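Long-range contacts in putatuve endo-xylanase (Clostridium stercorarium, PDB 1O8P), which probably binds xylan and cellulose chains as the family 6 carbohydrate-binding module of a putative endo-xylanase, without cutting them itself: residues Ser24-Glu32 / Asn140-Lys148; Thr78-Ile89 / Val106-Asp117. All coordinates share one frame; numbering follows the deposited sequence.

Contact 1. Residues Ser24-Glu32 / Asn140-Lys148. With CA (calcium ion), chain B.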
loop_
_atom_site.group_PDB
_atom_site.type_symbol
_atom_site.label_atom_id
_atom_site.label_comp_id
_atom_site.label_asym_id
_atom_site.label_seq_id
_atom_site.Cartn_x
_atom_site.Cartn_y
_atom_site.Cartn_z
ATOM N N SER A 24 -2.331 -2.930 -13.413
ATOM C CA SER A 24 -1.497 -1.760 -13.633
ATOM C C SER A 24 -0.993 -1.145 -12.309
ATOM O O SER A 24 -1.734 -1.114 -11.308
ATOM C CB SER A 24 -2.283 -0.695 -14.390
ATOM O OG SER A 24 -1.385 0.346 -14.760
ATOM N N ALA A 25 0.243 -0.641 -12.325
ATOM C CA ALA A 25 0.823 0.127 -11.201
ATOM C C ALA A 25 0.207 1.522 -11.133
ATOM O O ALA A 25 0.227 2.157 -10.094
ATOM C CB ALA A 25 2.379 0.274 -11.386
ATOM N N PHE A 26 -0.281 1.991 -12.291
ATOM C CA PHE A 26 -0.729 3.364 -12.526
ATOM C C PHE A 26 -2.232 3.631 -12.388
ATOM O O PHE A 26 -2.628 4.749 -12.558
ATOM C CB PHE A 26 -0.184 3.878 -13.861
ATOM C CG PHE A 26 1.269 3.609 -14.030
ATOM C CD1 PHE A 26 2.216 4.443 -13.428
ATOM C CD2 PHE A 26 1.708 2.481 -14.763
ATOM C CE1 PHE A 26 3.570 4.187 -13.570
ATOM C CE2 PHE A 26 3.045 2.204 -14.895
ATOM C CZ PHE A 26 3.992 3.057 -14.311
ATOM N N SER A 27 -3.041 2.613 -12.089
ATOM C CA SER A 27 -4.427 2.755 -11.588
ATOM C C SER A 27 -4.448 2.300 -10.145
ATOM O O SER A 27 -3.713 1.369 -9.803
ATOM C CB SER A 27 -5.418 1.819 -12.314
ATOM O OG SER A 27 -5.224 1.793 -13.698
ATOM N N ASN A 28 -5.310 2.907 -9.321
ATOM C CA ASN A 28 -5.427 2.552 -7.906
ATOM C C ASN A 28 -5.445 1.062 -7.653
ATOM O O ASN A 28 -6.247 0.306 -8.235
ATOM C CB ASN A 28 -6.658 3.177 -7.269
ATOM C CG ASN A 28 -6.618 4.678 -7.318
ATOM O OD1 ASN A 28 -5.610 5.264 -7.681
ATOM N ND2 ASN A 28 -7.707 5.301 -7.005
ATOM N N ILE A 29 -4.522 0.624 -6.814
ATOM C CA ILE A 29 -4.586 -0.743 -6.308
ATOM C C ILE A 29 -5.334 -0.713 -5.002
ATOM O O ILE A 29 -4.874 -0.078 -4.040
ATOM C CB ILE A 29 -3.165 -1.356 -6.139
ATOM C CG1 ILE A 29 -2.365 -1.241 -7.443
ATOM C CG2 ILE A 29 -3.288 -2.838 -5.693
ATOM C CD1 ILE A 29 -0.870 -1.143 -7.257
ATOM N N GLN A 30 -6.476 -1.407 -4.958
ATOM C CA GLN A 30 -7.310 -1.384 -3.768
ATOM C C GLN A 30 -6.557 -2.200 -2.744
ATOM O O GLN A 30 -6.179 -3.329 -3.022
ATOM C CB GLN A 30 -8.740 -1.911 -4.050
ATOM C CG GLN A 30 -9.543 -1.052 -5.054
ATOM C CD GLN A 30 -9.674 0.416 -4.602
ATOM O OE1 GLN A 30 -9.709 0.704 -3.390
ATOM N NE2 GLN A 30 -9.723 1.341 -5.558
ATOM N N ALA A 31 -6.304 -1.623 -1.573
ATOM C CA ALA A 31 -5.437 -2.264 -0.600
ATOM C C ALA A 31 -6.073 -3.556 -0.055
ATOM O O ALA A 31 -5.356 -4.487 0.393
ATOM C CB ALA A 31 -5.102 -1.286 0.521
ATOM N N GLU A 32 -7.406 -3.610 -0.062
ATOM C CA GLU A 32 -8.107 -4.846 0.294
ATOM C C GLU A 32 -7.919 -5.972 -0.765
ATOM O O GLU A 32 -8.271 -7.110 -0.511
ATOM C CB GLU A 32 -9.612 -4.598 0.584
ATOM C CG GLU A 32 -10.476 -4.217 -0.614
ATOM C CD GLU A 32 -10.414 -2.735 -0.938
ATOM O OE1 GLU A 32 -9.420 -2.062 -0.576
ATOM O OE2 GLU A 32 -11.349 -2.224 -1.584
ATOM N N ASN A 140 -5.029 2.793 8.411
ATOM C CA ASN A 140 -5.985 2.249 7.435
ATOM C C ASN A 140 -5.579 2.649 6.024
ATOM O O ASN A 140 -5.157 3.768 5.798
ATOM C CB ASN A 140 -7.396 2.734 7.717
ATOM C CG ASN A 140 -8.004 2.114 8.978
ATOM O OD1 ASN A 140 -9.143 2.381 9.282
ATOM N ND2 ASN A 140 -7.261 1.275 9.692
ATOM N N VAL A 141 -5.698 1.710 5.079
ATOM C CA VAL A 141 -5.285 1.938 3.715
ATOM C C VAL A 141 -6.450 1.604 2.792
ATOM O O VAL A 141 -6.931 0.473 2.777
ATOM C CB VAL A 141 -4.048 1.123 3.317
ATOM C CG1 VAL A 141 -3.463 1.668 1.969
ATOM C CG2 VAL A 141 -2.967 1.116 4.452
ATOM N N ASP A 142 -6.909 2.619 2.057
ATOM C CA ASP A 142 -8.005 2.472 1.105
ATOM C C ASP A 142 -7.382 1.904 -0.179
ATOM O O ASP A 142 -7.752 0.831 -0.618
ATOM C CB ASP A 142 -8.660 3.841 0.873
ATOM C CG ASP A 142 -9.825 3.790 -0.046
ATOM O OD1 ASP A 142 -10.172 2.708 -0.609
ATOM O OD2 ASP A 142 -10.459 4.825 -0.287
ATOM N N TRP A 143 -6.403 2.617 -0.742
ATOM C CA TRP A 143 -5.740 2.186 -1.966
ATOM C C TRP A 143 -4.380 2.807 -2.043
ATOM O O TRP A 143 -4.048 3.699 -1.240
ATOM C CB TRP A 143 -6.552 2.526 -3.241
ATOM C CG TRP A 143 -7.074 3.926 -3.348
ATOM C CD1 TRP A 143 -8.393 4.327 -3.210
ATOM C CD2 TRP A 143 -6.330 5.123 -3.669
ATOM N NE1 TRP A 143 -8.505 5.684 -3.416
ATOM C CE2 TRP A 143 -7.262 6.204 -3.692
ATOM C CE3 TRP A 143 -4.979 5.395 -3.954
ATOM C CZ2 TRP A 143 -6.871 7.544 -3.963
ATOM C CZ3 TRP A 143 -4.577 6.718 -4.203
ATOM C CH2 TRP A 143 -5.524 7.780 -4.221
ATOM N N PHE A 144 -3.600 2.325 -3.017
ATOM C CA PHE A 144 -2.295 2.897 -3.345
ATOM C C PHE A 144 -2.063 2.842 -4.845
ATOM O O PHE A 144 -2.700 2.063 -5.566
ATOM C CB PHE A 144 -1.133 2.273 -2.513
ATOM C CG PHE A 144 -0.791 0.844 -2.858
ATOM C CD1 PHE A 144 -1.607 -0.218 -2.421
ATOM C CD2 PHE A 144 0.367 0.542 -3.559
ATOM C CE1 PHE A 144 -1.309 -1.558 -2.723
ATOM C CE2 PHE A 144 0.676 -0.820 -3.850
ATOM C CZ PHE A 144 -0.162 -1.854 -3.430
ATOM N N VAL A 145 -1.182 3.691 -5.327
ATOM C CA VAL A 145 -0.981 3.807 -6.761
ATOM C C VAL A 145 0.401 4.393 -7.009
ATOM O O VAL A 145 0.961 5.058 -6.145
ATOM C CB VAL A 145 -2.151 4.638 -7.481
ATOM C CG1 VAL A 145 -2.106 6.153 -7.137
ATOM C CG2 VAL A 145 -2.091 4.443 -9.000
ATOM N N PHE A 146 0.948 4.121 -8.193
ATOM C CA PHE A 146 2.296 4.575 -8.575
ATOM C C PHE A 146 2.219 5.594 -9.723
ATOM O O PHE A 146 1.203 5.657 -10.426
ATOM C CB PHE A 146 3.191 3.367 -8.940
ATOM C CG PHE A 146 3.413 2.400 -7.795
ATOM C CD1 PHE A 146 4.479 2.585 -6.902
ATOM C CD2 PHE A 146 2.527 1.322 -7.577
ATOM C CE1 PHE A 146 4.684 1.689 -5.829
ATOM C CE2 PHE A 146 2.717 0.431 -6.502
ATOM C CZ PHE A 146 3.790 0.605 -5.629
ATOM N N SER A 147 3.264 6.408 -9.877
ATOM C CA SER A 147 3.355 7.424 -10.942
ATOM C C SER A 147 4.743 7.450 -11.535
ATOM O O SER A 147 5.716 7.149 -10.845
ATOM C CB SER A 147 3.142 8.867 -10.418
ATOM O OG SER A 147 2.095 9.008 -9.498
ATOM N N LYS A 148 4.819 7.892 -12.794
ATOM C CA LYS A 148 6.071 8.240 -13.478
ATOM C C LYS A 148 6.294 9.768 -13.543
ATOM O O LYS A 148 5.951 10.532 -12.616
ATOM C CB LYS A 148 6.063 7.654 -14.894
ATOM C CG LYS A 148 7.457 7.536 -15.581
ATOM C CD LYS A 148 8.677 7.859 -14.660
ATOM C CE LYS A 148 9.413 9.171 -15.051
ATOM N NZ LYS A 148 10.007 9.978 -13.887
HETATM CA CA CA B . -10.182 0.360 -1.056
HETATM O O HOH W 1 -0.845 7.029 -11.968
HETATM O O HOH W 2 -12.460 0.215 -1.961
#

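Contact 2. Residues Thr78-Ile89 / Val106-Asp117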
loop_
_atom_site.group_PDB
_atom_site.type_symbol
_atom_site.label_atom_id
_atom_site.label_comp_id
_atom_site.label_asym_id
_atom_site.label_seq_id
_atom_site.Cartn_x
_atom_site.Cartn_y
_atom_site.Cartn_z
ATOM N N THR A 78 1.705 6.790 -4.051
ATOM C CA THR A 78 0.708 7.518 -3.291
ATOM C C THR A 78 -0.241 6.537 -2.622
ATOM O O THR A 78 -0.753 5.644 -3.275
ATOM C CB THR A 78 -0.101 8.457 -4.223
ATOM O OG1 THR A 78 0.785 9.427 -4.788
ATOM C CG2 THR A 78 -1.113 9.300 -3.427
ATOM N N ALA A 79 -0.494 6.699 -1.323
ATOM C CA ALA A 79 -1.511 5.876 -0.636
ATOM C C ALA A 79 -2.605 6.765 -0.011
ATOM O O ALA A 79 -2.315 7.885 0.441
ATOM C CB ALA A 79 -0.832 4.951 0.423
ATOM N N ARG A 80 -3.852 6.290 -0.012
ATOM C CA ARG A 80 -4.960 7.003 0.642
ATOM C C ARG A 80 -5.104 6.320 1.966
ATOM O O ARG A 80 -5.429 5.118 2.010
ATOM C CB ARG A 80 -6.273 6.891 -0.140
ATOM C CG ARG A 80 -7.370 7.807 0.405
ATOM C CD ARG A 80 -8.646 7.906 -0.442
ATOM N NE ARG A 80 -9.713 8.736 0.157
ATOM C CZ ARG A 80 -10.829 8.266 0.815
ATOM N NH1 ARG A 80 -11.031 6.964 1.038
ATOM N NH2 ARG A 80 -11.748 9.127 1.292
ATOM N N VAL A 81 -4.801 7.055 3.036
ATOM C CA VAL A 81 -4.580 6.433 4.357
ATOM C C VAL A 81 -5.261 7.246 5.475
ATOM O O VAL A 81 -5.488 8.445 5.334
ATOM C CB VAL A 81 -3.065 6.269 4.675
ATOM C CG1 VAL A 81 -2.391 5.228 3.753
ATOM C CG2 VAL A 81 -2.369 7.593 4.532
ATOM N N ALA A 82 -5.629 6.584 6.562
ATOM C CA ALA A 82 -6.103 7.288 7.771
ATOM C C ALA A 82 -5.376 6.707 8.948
ATOM O O ALA A 82 -5.196 5.482 9.014
ATOM C CB ALA A 82 -7.599 7.072 7.968
ATOM N N THR A 83 -4.984 7.563 9.898
ATOM C CA THR A 83 -4.436 7.079 11.158
ATOM C C THR A 83 -4.537 8.124 12.261
ATOM O O THR A 83 -4.774 9.311 11.996
ATOM C CB THR A 83 -2.973 6.552 10.980
ATOM O OG1 THR A 83 -2.529 5.930 12.196
ATOM C CG2 THR A 83 -1.963 7.684 10.706
ATOM N N GLN A 84 -4.379 7.680 13.500
ATOM C CA GLN A 84 -4.316 8.596 14.638
ATOM C C GLN A 84 -2.890 8.894 15.145
ATOM O O GLN A 84 -2.711 9.781 15.946
ATOM C CB GLN A 84 -5.116 8.015 15.790
ATOM C CG GLN A 84 -6.581 8.163 15.611
ATOM C CD GLN A 84 -7.310 7.745 16.848
ATOM O OE1 GLN A 84 -6.781 7.898 17.956
ATOM N NE2 GLN A 84 -8.514 7.250 16.694
ATOM N N ASN A 85 -1.896 8.125 14.711
ATOM C CA ASN A 85 -0.504 8.324 15.120
ATOM C C ASN A 85 0.443 8.105 13.933
ATOM O O ASN A 85 0.179 7.253 13.085
ATOM C CB ASN A 85 -0.126 7.379 16.255
ATOM C CG ASN A 85 -0.947 7.634 17.531
ATOM O OD1 ASN A 85 -2.022 7.063 17.711
ATOM N ND2 ASN A 85 -0.445 8.505 18.408
ATOM N N ALA A 86 1.549 8.873 13.922
ATOM C CA ALA A 86 2.568 8.812 12.882
ATOM C C ALA A 86 3.111 7.401 12.705
ATOM O O ALA A 86 3.460 6.719 13.671
ATOM C CB ALA A 86 3.711 9.785 13.173
ATOM N N THR A 87 3.212 6.982 11.452
ATOM C CA THR A 87 3.626 5.631 11.154
ATOM C C THR A 87 4.189 5.593 9.746
ATOM O O THR A 87 4.226 6.620 9.050
ATOM C CB THR A 87 2.443 4.647 11.421
ATOM O OG1 THR A 87 2.916 3.315 11.281
ATOM C CG2 THR A 87 1.350 4.769 10.380
ATOM N N THR A 88 4.693 4.438 9.331
ATOM C CA THR A 88 5.326 4.325 8.027
ATOM C C THR A 88 4.778 3.080 7.350
ATOM O O THR A 88 4.386 2.077 8.020
ATOM C CB THR A 88 6.854 4.169 8.147
ATOM O OG1 THR A 88 7.145 2.977 8.912
ATOM C CG2 THR A 88 7.534 5.311 8.906
ATOM N N ILE A 89 4.785 3.138 6.025
ATOM C CA ILE A 89 4.506 1.978 5.193
ATOM C C ILE A 89 5.710 1.794 4.299
ATOM O O ILE A 89 6.051 2.661 3.518
ATOM C CB ILE A 89 3.223 2.217 4.344
ATOM C CG1 ILE A 89 2.059 2.690 5.229
ATOM C CG2 ILE A 89 2.905 0.977 3.442
ATOM C CD1 ILE A 89 0.808 3.203 4.500
ATOM N N VAL A 106 3.589 8.369 7.171
ATOM C CA VAL A 106 2.216 8.786 7.346
ATOM C C VAL A 106 2.086 9.513 8.699
ATOM O O VAL A 106 2.305 8.901 9.758
ATOM C CB VAL A 106 1.244 7.598 7.269
ATOM C CG1 VAL A 106 -0.186 8.131 7.279
ATOM C CG2 VAL A 106 1.523 6.728 6.032
ATOM N N GLY A 107 1.776 10.813 8.651
ATOM C CA GLY A 107 1.403 11.545 9.846
ATOM C C GLY A 107 -0.056 11.332 10.233
ATOM O O GLY A 107 -0.893 10.946 9.401
ATOM N N SER A 108 -0.377 11.608 11.493
ATOM C CA SER A 108 -1.748 11.497 11.947
ATOM C C SER A 108 -2.684 12.370 11.073
ATOM O O SER A 108 -2.340 13.514 10.738
ATOM C CB SER A 108 -1.852 11.900 13.426
ATOM O OG SER A 108 -3.199 12.136 13.747
ATOM N N THR A 109 -3.816 11.779 10.665
ATOM C CA THR A 109 -4.881 12.458 9.953
ATOM C C THR A 109 -6.016 12.887 10.919
ATOM O O THR A 109 -7.006 13.507 10.498
ATOM C CB THR A 109 -5.462 11.569 8.797
ATOM O OG1 THR A 109 -6.038 10.359 9.334
ATOM C CG2 THR A 109 -4.367 11.073 7.890
ATOM N N GLY A 110 -5.861 12.558 12.199
ATOM C CA GLY A 110 -6.828 12.932 13.212
ATOM C C GLY A 110 -7.879 11.871 13.521
ATOM O O GLY A 110 -8.539 11.935 14.561
ATOM N N SER A 111 -8.049 10.904 12.616
ATOM C CA SER A 111 -9.009 9.820 12.832
ATOM C C SER A 111 -8.831 8.661 11.839
ATOM O O SER A 111 -8.403 8.862 10.702
ATOM C CB SER A 111 -10.424 10.385 12.834
ATOM O OG SER A 111 -11.264 9.748 11.927
ATOM N N PHE A 112 -9.146 7.439 12.269
ATOM C CA PHE A 112 -9.128 6.312 11.348
ATOM C C PHE A 112 -10.154 6.373 10.219
ATOM O O PHE A 112 -10.199 5.459 9.403
ATOM C CB PHE A 112 -9.215 4.981 12.092
ATOM C CG PHE A 112 -7.939 4.605 12.767
ATOM C CD1 PHE A 112 -6.855 4.164 12.021
ATOM C CD2 PHE A 112 -7.819 4.709 14.156
ATOM C CE1 PHE A 112 -5.665 3.818 12.648
ATOM C CE2 PHE A 112 -6.602 4.377 14.805
ATOM C CZ PHE A 112 -5.539 3.929 14.049
ATOM N N ASP A 113 -10.965 7.423 10.177
ATOM C CA ASP A 113 -11.909 7.611 9.067
ATOM C C ASP A 113 -11.771 9.011 8.428
ATOM O O ASP A 113 -12.684 9.522 7.794
ATOM C CB ASP A 113 -13.361 7.279 9.457
ATOM C CG ASP A 113 -14.284 7.116 8.221
ATOM O OD1 ASP A 113 -13.813 6.629 7.152
ATOM O OD2 ASP A 113 -15.497 7.448 8.221
ATOM N N THR A 114 -10.603 9.604 8.597
ATOM C CA THR A 114 -10.232 10.788 7.836
ATOM C C THR A 114 -9.070 10.385 6.959
ATOM O O THR A 114 -7.961 10.223 7.460
ATOM C CB THR A 114 -9.816 11.925 8.841
ATOM O OG1 THR A 114 -10.862 12.088 9.810
ATOM C CG2 THR A 114 -9.673 13.292 8.132
ATOM N N TYR A 115 -9.334 10.192 5.671
ATOM C CA TYR A 115 -8.317 9.753 4.710
ATOM C C TYR A 115 -7.646 10.913 4.019
ATOM O O TYR A 115 -8.285 11.915 3.677
ATOM C CB TYR A 115 -8.900 8.768 3.681
ATOM C CG TYR A 115 -9.235 7.428 4.318
ATOM C CD1 TYR A 115 -10.412 7.262 5.049
ATOM C CD2 TYR A 115 -8.339 6.349 4.259
ATOM C CE1 TYR A 115 -10.702 6.053 5.669
ATOM C CE2 TYR A 115 -8.637 5.126 4.874
ATOM C CZ TYR A 115 -9.810 4.991 5.567
ATOM O OH TYR A 115 -10.135 3.788 6.166
ATOM N N ARG A 116 -6.344 10.761 3.831
ATOM C CA ARG A 116 -5.524 11.716 3.113
ATOM C C ARG A 116 -4.618 10.943 2.153
ATOM O O ARG A 116 -4.268 9.777 2.413
ATOM C CB ARG A 116 -4.665 12.542 4.091
ATOM C CG ARG A 116 -5.452 13.571 4.924
ATOM C CD ARG A 116 -6.548 14.343 4.160
ATOM N NE ARG A 116 -7.250 15.273 5.040
ATOM C CZ ARG A 116 -8.573 15.336 5.203
ATOM N NH1 ARG A 116 -9.391 14.524 4.528
ATOM N NH2 ARG A 116 -9.083 16.230 6.048
ATOM N N ASP A 117 -4.248 11.600 1.053
ATOM C CA ASP A 117 -3.307 11.023 0.078
ATOM C C ASP A 117 -1.904 11.379 0.508
ATOM O O ASP A 117 -1.594 12.564 0.674
ATOM C CB ASP A 117 -3.557 11.572 -1.305
ATOM C CG ASP A 117 -4.812 11.052 -1.899
ATOM O OD1 ASP A 117 -5.533 10.271 -1.239
ATOM O OD2 ASP A 117 -5.163 11.366 -3.044
HETATM O O HOH W 3 -10.139 7.029 14.765
#

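Contact 1. Residues Ser24-Glu32 / Asn140-Lys148
Ile29 and Phe144 meet as an antiparallel hydrogen-bonded pair, joined by Ile29 N to Phe144 O at 2.6 Å and by Phe144 N to Ile29 O at 2.9 Å. On their side of the sheet Ile29 lies over one face of the Phe144 ring, its CB offset toward the rim and its CD1 3.8 Å from Phe144 CE2. CD1 also reaches Phe146 CE2 at the edge of the second ring; Tyr65 meets Phe144 edge-to-face from the opposing sheet. This is the outer edge of a four-stranded antiparallel sheet in the family 6 beta-sandwich, where the short strand 29-30 borders strand 140-147. On the other side the Asn28 amide stacks on Trp143, planes 11° apart and Asn28 ND2 3.5 Å from Trp143 CE2. Trp143 CG sits between its backbone N and carbonyl carbon (chi1 48°), which lays the indole beneath that amide. Phe26 brings CD1 within 3.4 Å of Phe146 O. At the opposite end Gln30 OE1, both Glu32 carboxylate oxygens, and Asp142 O and OD1 bind the calcium ion, with Ser52 O and a water completing the site. Asp142 O, 2.5 Å from the calcium, also accepts from Ala31 N; OD2 turns to a salt bridge with Arg80.

Contact 2. Residues Thr78-Ile89 / Val106-Asp117
Tyr115 lies between two side chains of 78-89. Ala82 CB stands over the centre of one ring face, 3.7 Å from the centroid and 6° off the normal, a CH-pi contact. From the other side comes the Arg80 guanidinium, 15° from parallel to the ring; Tyr115 CB lies over the centre of its face, 3.5 Å from Arg80 CZ. Arg80, extended from CG to NE, reaches past Tyr115 to a salt bridge with Asp142. Val106 buries the most surface here: CG1 meets Val81 CG2 at 3.5 Å and Thr83 CG2, while CG2 meets Ile89 CD1. Phe112 takes the backbone of Thr83 and Gln84 over one face; a water joins Gln84 NE2 to Phe112 N.

Hydrogen bonds position these groups. Val81 and Arg116 exchange a backbone pair, as do Thr87 and Val106. Between them Thr109 OG1, set between its backbone N and carbonyl carbon (chi1 62°), accepts from Thr83 N at 3.0 Å and donates to Thr114 O at 2.7 Å, so one hydroxyl joins Thr83 to the far end of its own loop; Thr109 N returns a bond to Thr83 O. Two ST turns, with Ser108 OG and Ser111 OG accepting from Gly110 N and Asp113 N, shape the loop, and the latter overlaps the type I turn Ser111-Thr114.

Strand 74-82 runs between strands 116-125 and 140-147 in the four-stranded sheet, whereas strands 87-93 and 100-106 pair in the opposing sheet. The sheet-to-sheet connections 83-86 and 107-115 meet at one end of the sandwich, where Phe112 touches Pro138 and Tyr115 touches Leu47.

From the N terminus, the chain passes through 24-32, and its C-terminal strand comes back to lie beside it, so contact 1 closes a loop of 107 intervening residues. Contact 2 falls wholly within that loop and closes a much shorter one, whose 16 intervening residues include most of strand 100-106; the two do not cross. They meet because strands 140-147 and 74-82 are neighbours in one sheet: Asn140 N probably bonds to Ala82 O, and a salt bridge runs from Asp142 OD2 to Arg80 NH1 (2.6 Å). Asp142 therefore ties the calcium site of contact 1 to contact 2, which runs from that sheet, through the loops, to the paired strands 87-93 and 100-106 of the opposing sheet.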